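Local atomic coordinates of cellulase CEL9M (Clostridium cellulolyticum, PDB entry 1IA6), a protein that probably hydrolyses internal beta-1,4-glucosidic linkages in cellulose and related beta-glucans, as an endo-acting cellulase of glycoside hydrolase family 9. Residues D103-S108 and S159-L164; M165-K170 and L220-N225; L213-T218 and A264-Q269; V319-K322 and S328-D331. One frame throughout, in Å; residues are numbered along the deposited sequence. Where two conformers were deposited one is given.

Interaction 1 of 4, residues D103-S108 and S159-L164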
# COMPACT_ATOMS: atom_id res chain seq x y z
N ASP A 103 -15.26 2.05 -0.79
CA ASP A 103 -16.41 2.74 -1.39
C ASP A 103 -16.10 3.01 -2.86
O ASP A 103 -16.97 2.91 -3.72
CB ASP A 103 -16.68 4.08 -0.69
CG ASP A 103 -17.44 3.93 0.61
OD1 ASP A 103 -17.95 2.82 0.89
OD2 ASP A 103 -17.54 4.93 1.35
N TYR A 104 -14.85 3.36 -3.12
CA TYR A 104 -14.39 3.66 -4.47
C TYR A 104 -14.38 2.39 -5.33
O TYR A 104 -14.82 2.41 -6.48
CB TYR A 104 -13.00 4.30 -4.40
CG TYR A 104 -12.28 4.48 -5.72
CD1 TYR A 104 -12.83 5.26 -6.75
CD2 TYR A 104 -11.03 3.90 -5.93
CE1 TYR A 104 -12.14 5.46 -7.95
CE2 TYR A 104 -10.34 4.09 -7.13
CZ TYR A 104 -10.90 4.87 -8.13
OH TYR A 104 -10.21 5.05 -9.31
N PHE A 105 -13.88 1.29 -4.78
CA PHE A 105 -13.85 0.04 -5.54
C PHE A 105 -15.25 -0.42 -5.93
O PHE A 105 -15.47 -0.89 -7.05
CB PHE A 105 -13.17 -1.07 -4.73
CG PHE A 105 -11.74 -0.78 -4.37
CD1 PHE A 105 -10.93 -0.02 -5.21
CD2 PHE A 105 -11.21 -1.27 -3.18
CE1 PHE A 105 -9.60 0.25 -4.87
CE2 PHE A 105 -9.88 -1.01 -2.83
CZ PHE A 105 -9.08 -0.25 -3.68
N LEU A 106 -16.20 -0.28 -5.01
CA LEU A 106 -17.58 -0.68 -5.28
C LEU A 106 -18.21 0.17 -6.37
O LEU A 106 -18.90 -0.36 -7.25
CB LEU A 106 -18.42 -0.61 -3.99
CG LEU A 106 -18.09 -1.66 -2.92
CD1 LEU A 106 -18.92 -1.40 -1.67
CD2 LEU A 106 -18.36 -3.05 -3.47
N LYS A 107 -17.97 1.48 -6.34
CA LYS A 107 -18.52 2.38 -7.35
C LYS A 107 -17.90 2.09 -8.72
O LYS A 107 -18.54 2.28 -9.76
CB LYS A 107 -18.25 3.83 -6.95
CG LYS A 107 -19.02 4.26 -5.71
CD LYS A 107 -18.53 5.58 -5.14
CE LYS A 107 -18.77 6.74 -6.10
NZ LYS A 107 -18.35 8.03 -5.48
N SER A 108 -16.66 1.62 -8.72
CA SER A 108 -15.95 1.31 -9.96
C SER A 108 -16.35 -0.03 -10.57
O SER A 108 -15.83 -0.41 -11.61
CB SER A 108 -14.43 1.32 -9.71
OG SER A 108 -14.00 2.58 -9.21
N SER A 159 -9.81 -7.44 -5.05
CA SER A 159 -10.63 -8.49 -4.45
C SER A 159 -10.15 -8.75 -3.02
O SER A 159 -10.95 -8.84 -2.09
CB SER A 159 -10.52 -9.78 -5.28
OG SER A 159 -11.23 -10.85 -4.67
N ALA A 160 -8.83 -8.87 -2.84
CA ALA A 160 -8.27 -9.13 -1.52
C ALA A 160 -8.60 -8.00 -0.56
O ALA A 160 -8.93 -8.24 0.59
CB ALA A 160 -6.75 -9.32 -1.62
N ALA A 161 -8.50 -6.77 -1.05
CA ALA A 161 -8.80 -5.61 -0.21
C ALA A 161 -10.26 -5.64 0.24
O ALA A 161 -10.57 -5.30 1.38
CB ALA A 161 -8.53 -4.32 -0.99
N LEU A 162 -11.15 -6.06 -0.66
CA LEU A 162 -12.57 -6.13 -0.36
C LEU A 162 -12.90 -7.28 0.59
O LEU A 162 -13.77 -7.15 1.46
CB LEU A 162 -13.38 -6.27 -1.65
CG LEU A 162 -13.45 -4.99 -2.50
CD1 LEU A 162 -14.03 -5.31 -3.87
CD2 LEU A 162 -14.29 -3.94 -1.78
N THR A 163 -12.22 -8.41 0.43
CA THR A 163 -12.45 -9.55 1.31
C THR A 163 -11.95 -9.21 2.71
O THR A 163 -12.58 -9.54 3.71
CB THR A 163 -11.71 -10.80 0.82
OG1 THR A 163 -12.17 -11.14 -0.49
CG2 THR A 163 -11.95 -11.99 1.76
N LEU A 164 -10.81 -8.53 2.78
CA LEU A 164 -10.27 -8.14 4.08
C LEU A 164 -11.22 -7.15 4.75
O LEU A 164 -11.37 -7.16 5.97
CB LEU A 164 -8.87 -7.55 3.92
CG LEU A 164 -7.80 -8.64 3.87
CD1 LEU A 164 -6.51 -8.12 3.24
CD2 LEU A 164 -7.56 -9.14 5.28
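In the alpha/alpha barrel of this family 9 module, Phe-105 and Leu-106 near the C-terminal end of helix 91-107 meet Ala-161 and Leu-162 in the middle of helix 152-169. The axes of the short helical segments run steeply across each other, with 123° between their directions. They stay 10.8 Å apart at closest approach, so side chains bridge the gap. The CG of Phe-105 stands anti to the carbonyl carbon (chi1 -61°), which sends the ring out toward helix 152-169. Ring atom CE2 of Phe-105 comes within 4.0 Å of Ala-161 CB, and the methyl meets the ring obliquely. Leu-162 CD2 lies at the edge of the same ring, near its plane, and is 4.3 Å from Phe-105 CB. That methyl also faces the second branch of Leu-106, with 4.5 Å between Leu-162 CD2 and Leu-106 CD2. Neighbouring helices close around the group. Ala-71 of helix 64-80 touches both Phe-105 and Ala-161, while helix 174-193 places Ala-183 on Leu-106 and Leu-187 on Leu-162. The last turn of helix 91-107 is closed locally by Ser-108. Ser-108 OG donates to Tyr-104 O at 2.9 Å from above the carbonyl plane. Ser-108 N reaches that oxygen from the opposite face, so one residue grips it twice. Between the two segments the touching atoms are all carbon. This implies a contact that rests on the fit of nonpolar groups; the polar groups nearby find their partners away from this interface.

Interaction 2 of 4, residues M165-K170 and L220-N225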
# COMPACT_ATOMS: atom_id res chain seq x y z
N MET A 165 -11.88 -6.31 3.96
CA MET A 165 -12.82 -5.36 4.54
C MET A 165 -14.00 -6.15 5.12
O MET A 165 -14.50 -5.82 6.20
CB MET A 165 -13.32 -4.35 3.50
CG MET A 165 -14.14 -3.22 4.11
SD MET A 165 -13.22 -2.34 5.40
CE MET A 165 -14.12 -0.80 5.49
N TYR A 166 -14.44 -7.18 4.42
CA TYR A 166 -15.54 -8.01 4.92
C TYR A 166 -15.12 -8.56 6.28
O TYR A 166 -15.88 -8.49 7.25
CB TYR A 166 -15.82 -9.17 3.97
CG TYR A 166 -16.59 -10.31 4.61
CD1 TYR A 166 -17.95 -10.20 4.90
CD2 TYR A 166 -15.94 -11.50 4.95
CE1 TYR A 166 -18.65 -11.24 5.53
CE2 TYR A 166 -16.62 -12.55 5.58
CZ TYR A 166 -17.98 -12.41 5.87
OH TYR A 166 -18.66 -13.42 6.50
N LEU A 167 -13.90 -9.09 6.35
CA LEU A 167 -13.39 -9.67 7.59
C LEU A 167 -13.22 -8.64 8.71
O LEU A 167 -13.48 -8.94 9.87
CB LEU A 167 -12.05 -10.37 7.33
CG LEU A 167 -12.12 -11.59 6.41
CD1 LEU A 167 -10.72 -12.02 6.00
CD2 LEU A 167 -12.85 -12.72 7.13
N ASN A 168 -12.79 -7.43 8.35
CA ASN A 168 -12.57 -6.38 9.34
C ASN A 168 -13.80 -5.54 9.68
O ASN A 168 -13.81 -4.84 10.69
CB ASN A 168 -11.47 -5.42 8.87
CG ASN A 168 -10.10 -6.07 8.78
OD1 ASN A 168 -9.73 -6.87 9.64
ND2 ASN A 168 -9.33 -5.71 7.75
N TYR A 169 -14.84 -5.60 8.85
CA TYR A 169 -16.03 -4.77 9.05
C TYR A 169 -17.34 -5.50 9.36
O TYR A 169 -18.34 -4.86 9.70
CB TYR A 169 -16.22 -3.91 7.80
CG TYR A 169 -16.77 -2.52 8.05
CD1 TYR A 169 -16.04 -1.59 8.80
CD2 TYR A 169 -17.97 -2.11 7.48
CE1 TYR A 169 -16.51 -0.29 8.97
CE2 TYR A 169 -18.44 -0.81 7.65
CZ TYR A 169 -17.71 0.09 8.39
OH TYR A 169 -18.16 1.38 8.54
N LYS A 170 -17.33 -6.82 9.26
CA LYS A 170 -18.55 -7.61 9.50
C LYS A 170 -19.22 -7.38 10.85
O LYS A 170 -20.44 -7.51 10.97
CB LYS A 170 -18.26 -9.10 9.32
CG LYS A 170 -17.22 -9.66 10.28
CD LYS A 170 -16.76 -11.06 9.86
CE LYS A 170 -17.89 -12.07 9.91
NZ LYS A 170 -17.43 -13.44 9.56
N LEU A 220 -10.27 -15.38 0.10
CA LEU A 220 -11.63 -15.84 -0.14
C LEU A 220 -11.84 -17.14 0.63
O LEU A 220 -12.95 -17.43 1.07
CB LEU A 220 -11.88 -16.01 -1.64
CG LEU A 220 -12.20 -14.68 -2.32
CD1 LEU A 220 -12.10 -14.80 -3.83
CD2 LEU A 220 -13.59 -14.22 -1.90
N TYR A 221 -10.78 -17.93 0.79
CA TYR A 221 -10.89 -19.17 1.55
C TYR A 221 -11.14 -18.83 3.02
O TYR A 221 -12.03 -19.39 3.66
CB TYR A 221 -9.62 -20.01 1.45
CG TYR A 221 -9.65 -21.21 2.37
CD1 TYR A 221 -10.54 -22.27 2.14
CD2 TYR A 221 -8.84 -21.27 3.50
CE1 TYR A 221 -10.61 -23.35 3.02
CE2 TYR A 221 -8.91 -22.34 4.39
CZ TYR A 221 -9.79 -23.38 4.15
OH TYR A 221 -9.85 -24.44 5.02
N THR A 222 -10.34 -17.92 3.56
CA THR A 222 -10.49 -17.53 4.96
C THR A 222 -11.90 -17.01 5.25
O THR A 222 -12.45 -17.26 6.32
CB THR A 222 -9.47 -16.44 5.33
OG1 THR A 222 -8.14 -16.94 5.15
CG2 THR A 222 -9.65 -16.00 6.79
N ALA A 223 -12.49 -16.31 4.29
CA ALA A 223 -13.82 -15.75 4.49
C ALA A 223 -14.97 -16.72 4.23
O ALA A 223 -16.03 -16.59 4.85
CB ALA A 223 -14.00 -14.52 3.60
N THR A 224 -14.77 -17.69 3.35
CA THR A 224 -15.84 -18.63 3.00
C THR A 224 -15.67 -20.08 3.43
O THR A 224 -16.64 -20.84 3.43
CB THR A 224 -16.06 -18.63 1.47
OG1 THR A 224 -14.93 -19.23 0.83
CG2 THR A 224 -16.23 -17.21 0.95
N ASN A 225 -14.45 -20.47 3.78
CA ASN A 225 -14.17 -21.85 4.17
C ASN A 225 -14.41 -22.80 2.99
O ASN A 225 -14.60 -24.00 3.18
CB ASN A 225 -15.02 -22.28 5.37
CG ASN A 225 -14.62 -21.58 6.65
OD1 ASN A 225 -13.47 -21.66 7.08
ND2 ASN A 225 -15.57 -20.89 7.28
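Thr-222 is the first residue of 220-225 to touch 165-170. Its CG2 lies 4.2 Å from Leu-167 CD1, and the two side chains cross at about a right angle. The methyl is anti to the backbone N, while OG1 sits beside that N (chi1 -61°). The hydroxyl bonds to Thr-218 O on its own helix and to Arg-266 NH2 of helix 260-271. Ala-223 comes next and points toward the partner helix. Its CB meets the CD2-CE2 side of the Tyr-166 ring obliquely, 3.8 Å from Tyr-166 CD2. The same CB is 4.1 Å from Leu-167 CD2, so one methyl touches two successive residues of helix 152-169. The small alanine fits the close backbones here: the CA atoms of Ala-223 and Leu-167 are 6.8 Å apart. Both helices belong to the alpha/alpha barrel, and their short segments run with 39° between their directions, 10.5 Å apart at closest approach. Tyr-79 of helix 64-80 touches both Leu-167 and Thr-222, and Tyr-166 leans on Ala-177 and Leu-181 of helix 174-193. Lys-170 NZ makes a weak hydrogen bond back to Tyr-166 OH. Thr-224 turns away from the partner. Its OG1 donates to Leu-220 O at 2.7 Å, and Thr-224 N reaches that oxygen from the opposite face of the carbonyl. Asn-225 leaves the helix with a positive phi of 64°, while its N still bonds to Tyr-221 O at 2.7 Å.

Interaction 3 of 4, residues L213-T218 and A264-Q269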
# COMPACT_ATOMS: atom_id res chain seq x y z
N LEU A 213 -3.49 -13.61 -7.94
CA LEU A 213 -4.62 -14.54 -7.94
C LEU A 213 -4.56 -15.47 -6.74
O LEU A 213 -5.57 -15.71 -6.08
CB LEU A 213 -4.64 -15.37 -9.22
CG LEU A 213 -5.19 -14.70 -10.48
CD1 LEU A 213 -4.92 -15.58 -11.69
CD2 LEU A 213 -6.69 -14.45 -10.32
N ALA A 214 -3.37 -15.99 -6.46
CA ALA A 214 -3.18 -16.91 -5.33
C ALA A 214 -3.48 -16.19 -4.03
O ALA A 214 -4.18 -16.72 -3.16
CB ALA A 214 -1.75 -17.43 -5.32
N TRP A 215 -2.95 -14.98 -3.90
CA TRP A 215 -3.16 -14.15 -2.72
C TRP A 215 -4.66 -13.88 -2.49
O TRP A 215 -5.17 -14.08 -1.39
CB TRP A 215 -2.37 -12.84 -2.92
CG TRP A 215 -2.70 -11.69 -2.02
CD1 TRP A 215 -3.34 -10.53 -2.37
CD2 TRP A 215 -2.30 -11.51 -0.65
NE1 TRP A 215 -3.35 -9.65 -1.32
CE2 TRP A 215 -2.72 -10.22 -0.25
CE3 TRP A 215 -1.62 -12.32 0.28
CZ2 TRP A 215 -2.49 -9.72 1.03
CZ3 TRP A 215 -1.39 -11.81 1.56
CH2 TRP A 215 -1.82 -10.53 1.92
N ALA A 216 -5.36 -13.44 -3.53
CA ALA A 216 -6.79 -13.17 -3.42
C ALA A 216 -7.56 -14.43 -3.06
O ALA A 216 -8.51 -14.39 -2.28
CB ALA A 216 -7.31 -12.59 -4.74
N ALA A 217 -7.13 -15.56 -3.62
CA ALA A 217 -7.77 -16.84 -3.36
C ALA A 217 -7.65 -17.26 -1.90
O ALA A 217 -8.60 -17.80 -1.33
CB ALA A 217 -7.17 -17.91 -4.28
N THR A 218 -6.49 -17.03 -1.28
CA THR A 218 -6.32 -17.42 0.11
C THR A 218 -7.27 -16.64 1.02
O THR A 218 -7.76 -17.17 2.01
CB THR A 218 -4.87 -17.24 0.62
OG1 THR A 218 -4.53 -15.85 0.67
CG2 THR A 218 -3.89 -17.98 -0.28
N ALA A 264 2.80 -17.01 -0.49
CA ALA A 264 3.43 -18.23 0.01
C ALA A 264 3.26 -18.33 1.52
O ALA A 264 3.05 -19.41 2.06
CB ALA A 264 4.91 -18.26 -0.35
N LEU A 265 3.35 -17.20 2.21
CA LEU A 265 3.19 -17.19 3.66
C LEU A 265 1.80 -17.72 4.05
O LEU A 265 1.68 -18.58 4.92
CB LEU A 265 3.37 -15.78 4.22
CG LEU A 265 3.12 -15.57 5.72
CD1 LEU A 265 4.12 -16.38 6.54
CD2 LEU A 265 3.25 -14.09 6.06
N ARG A 266 0.76 -17.22 3.38
CA ARG A 266 -0.59 -17.66 3.69
C ARG A 266 -0.84 -19.12 3.30
O ARG A 266 -1.55 -19.84 4.01
CB ARG A 266 -1.63 -16.76 3.00
CG ARG A 266 -1.54 -15.30 3.42
CD ARG A 266 -2.93 -14.69 3.56
NE ARG A 266 -3.59 -15.14 4.78
CZ ARG A 266 -4.83 -15.61 4.84
NH1 ARG A 266 -5.56 -15.70 3.74
NH2 ARG A 266 -5.35 -15.99 6.00
N LEU A 267 -0.25 -19.56 2.19
CA LEU A 267 -0.43 -20.94 1.76
C LEU A 267 0.28 -21.91 2.70
O LEU A 267 -0.18 -23.04 2.90
CB LEU A 267 0.08 -21.12 0.32
CG LEU A 267 -0.91 -20.66 -0.75
CD1 LEU A 267 -0.30 -20.84 -2.14
CD2 LEU A 267 -2.20 -21.47 -0.63
N ALA A 268 1.39 -21.48 3.29
CA ALA A 268 2.12 -22.33 4.23
C ALA A 268 1.23 -22.53 5.45
O ALA A 268 1.12 -23.63 5.99
CB ALA A 268 3.43 -21.67 4.64
N GLN A 269 0.58 -21.45 5.88
CA GLN A 269 -0.30 -21.46 7.04
C GLN A 269 -1.55 -22.30 6.81
O GLN A 269 -1.96 -23.07 7.68
CB GLN A 269 -0.70 -20.02 7.38
CG GLN A 269 -1.54 -19.87 8.63
CD GLN A 269 -1.83 -18.41 8.95
OE1 GLN A 269 -1.12 -17.51 8.49
NE2 GLN A 269 -2.87 -18.18 9.74
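Thr-218 and Arg-266 make the tight part of this contact between helices 210-224 and 260-271. Arg-266 NH1 gives a weak hydrogen bond to Thr-218 OG1, at 3.2 Å with an angle of 151° at the hydrogen. The hydroxyl holds the crowded position between backbone N and carbonyl carbon. From there it also donates to Trp-215 O, with OG1 and O 2.8 Å apart. One oxygen thus accepts from the arginine and donates to its own helix. The Arg-266 chain bends at its second and third torsions and passes beside Trp-215. Arg-266 CD lies 3.8 Å from Trp-215 CZ3, oblique to the ring, and the ring and guanidinium planes are perpendicular. Outside the two segments, Arg-266 NH2 bonds to Thr-222 OG1, and Trp-219 forms a cation-pi contact with the guanidinium. These bonds and the aromatic contact probably help to keep the buried charge in place. The Leu-267 side is apolar only. Thr-218 CG2 is 3.9 Å from Leu-267 CD2, the two side chains crossing at about a right angle. Packing loosens at Ala-214, which points toward the partner helix but whose CB stops 4.9 Å short of Leu-267 CD1. Further round helix 260-271, Gln-269 is exposed and lies against Gln-323. The Trp-215 side chain is about 9 Å from the bound calcium ion, whose ligands Asp-211 and Asp-212 come shortly before Trp-215 in sequence. The two helices, with 43° between their segment directions, are part of the alpha/alpha barrel of family 9 cellulases.

Interaction 4 of 4, residues V319-K322 and S328-D331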
# COMPACT_ATOMS: atom_id res chain seq x y z
N VAL A 319 4.54 -10.70 10.70
CA VAL A 319 3.30 -11.47 10.61
C VAL A 319 3.68 -12.93 10.81
O VAL A 319 3.00 -13.67 11.53
CB VAL A 319 2.62 -11.29 9.23
CG1 VAL A 319 1.41 -12.20 9.12
CG2 VAL A 319 2.21 -9.84 9.05
N TYR A 320 4.78 -13.34 10.19
CA TYR A 320 5.28 -14.70 10.31
C TYR A 320 5.60 -15.03 11.77
O TYR A 320 5.33 -16.13 12.25
CB TYR A 320 6.54 -14.87 9.46
CG TYR A 320 7.20 -16.22 9.58
CD1 TYR A 320 6.67 -17.33 8.92
CD2 TYR A 320 8.35 -16.39 10.34
CE1 TYR A 320 7.28 -18.58 9.02
CE2 TYR A 320 8.97 -17.64 10.45
CZ TYR A 320 8.43 -18.73 9.78
OH TYR A 320 9.04 -19.96 9.87
N CYS A 321 6.17 -14.06 12.48
CA CYS A 321 6.55 -14.26 13.88
C CYS A 321 5.39 -14.49 14.85
O CYS A 321 5.61 -14.92 15.98
CB CYS A 321 7.40 -13.09 14.37
SG CYS A 321 9.10 -13.13 13.76
N LYS A 322 4.17 -14.21 14.42
CA LYS A 322 3.01 -14.43 15.28
C LYS A 322 2.92 -15.91 15.65
O LYS A 322 2.69 -16.26 16.80
CB LYS A 322 1.72 -14.01 14.58
CG LYS A 322 1.56 -12.50 14.42
CD LYS A 322 0.27 -12.16 13.69
CE LYS A 322 -0.96 -12.66 14.43
NZ LYS A 322 -2.21 -12.34 13.70
N SER A 328 15.86 -13.85 15.41
CA SER A 328 16.70 -13.25 14.38
C SER A 328 15.85 -12.36 13.47
O SER A 328 16.32 -11.34 12.97
CB SER A 328 17.40 -14.33 13.55
OG SER A 328 16.49 -15.03 12.72
N LEU A 329 14.59 -12.75 13.28
CA LEU A 329 13.68 -11.98 12.44
C LEU A 329 13.18 -10.75 13.19
O LEU A 329 13.06 -9.67 12.61
CB LEU A 329 12.49 -12.85 12.02
CG LEU A 329 12.82 -14.04 11.12
CD1 LEU A 329 11.57 -14.86 10.85
CD2 LEU A 329 13.41 -13.54 9.81
N LEU A 330 12.91 -10.91 14.48
CA LEU A 330 12.44 -9.80 15.30
C LEU A 330 13.52 -8.73 15.41
O LEU A 330 13.23 -7.54 15.37
CB LEU A 330 12.04 -10.29 16.69
CG LEU A 330 10.75 -11.12 16.75
CD1 LEU A 330 10.57 -11.69 18.14
CD2 LEU A 330 9.57 -10.24 16.36
N ASP A 331 14.78 -9.16 15.55
CA ASP A 331 15.87 -8.21 15.66
C ASP A 331 16.08 -7.46 14.35
O ASP A 331 16.33 -6.25 14.35
CB ASP A 331 17.18 -8.91 16.05
CG ASP A 331 17.12 -9.51 17.44
OD1 ASP A 331 16.47 -8.91 18.33
OD2 ASP A 331 17.73 -10.58 17.65
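The ring of Tyr-320 meets Leu-329 along its CD2-CE2 side. Leu-329 CD1 comes in obliquely, 3.6 Å from Tyr-320 CD2 and 3.8 Å from Tyr-320 CE2. Phe-284 of helix 274-289 packs with the same tyrosine in a T-shaped (edge-to-face) arrangement. The ring is placed there by chi1 of 176°, which sets CG anti to the backbone N. Cys-321 follows and points toward the second segment. Its sulfur touches two successive leucines. Cys-321 SG is 3.8 Å from Leu-329 CB and 3.9 Å from Leu-330 CD2. With SG anti to the carbonyl carbon (chi1 -75°), the thiol extends toward them. The contacts between the segments join carbon to carbon or to the cysteine sulfur. Polar groups at the borders have partners outside: Lys-322 NZ forms a salt bridge with Glu-80, and Ser-328 OG bonds to Asp-326 and Lys-288. The contact joins two consecutive helices of the barrel, 306-323 and 327-341, across the short turn between them. Leu-329 also packs on Met-317 of the first helix and on Phe-284 and Lys-288 of helix 274-289. Leu-330 touches Leu-318 and Phe-430. Leu-265 of helix 260-271 also lies against Tyr-320, at the CD1 side of its ring, so this corner is shared by four helices.

Interactions 1 and 3 are buried, interaction 4 is partly buried, and interaction 2 lies at the surface. Interactions 1 and 2 share helix 152-169, and their atoms touch where Thr-163 packs on Leu-220 and Ala-223. Interactions 2 and 3 share helix 210-224 and are joined by a probable hydrogen bond from Arg-266 to Thr-222. Interaction 3 leads on to interaction 4 through Leu-265, which packs on Val-319 and Tyr-320. Chemistry does not simply follow depth. Buried interaction 3 has an arginine with polar partners, whereas interactions 1, 2 and 4 join their segments through apolar contacts of carbon and, in interaction 4, sulfur atoms. Interaction 4 alone links consecutive helices.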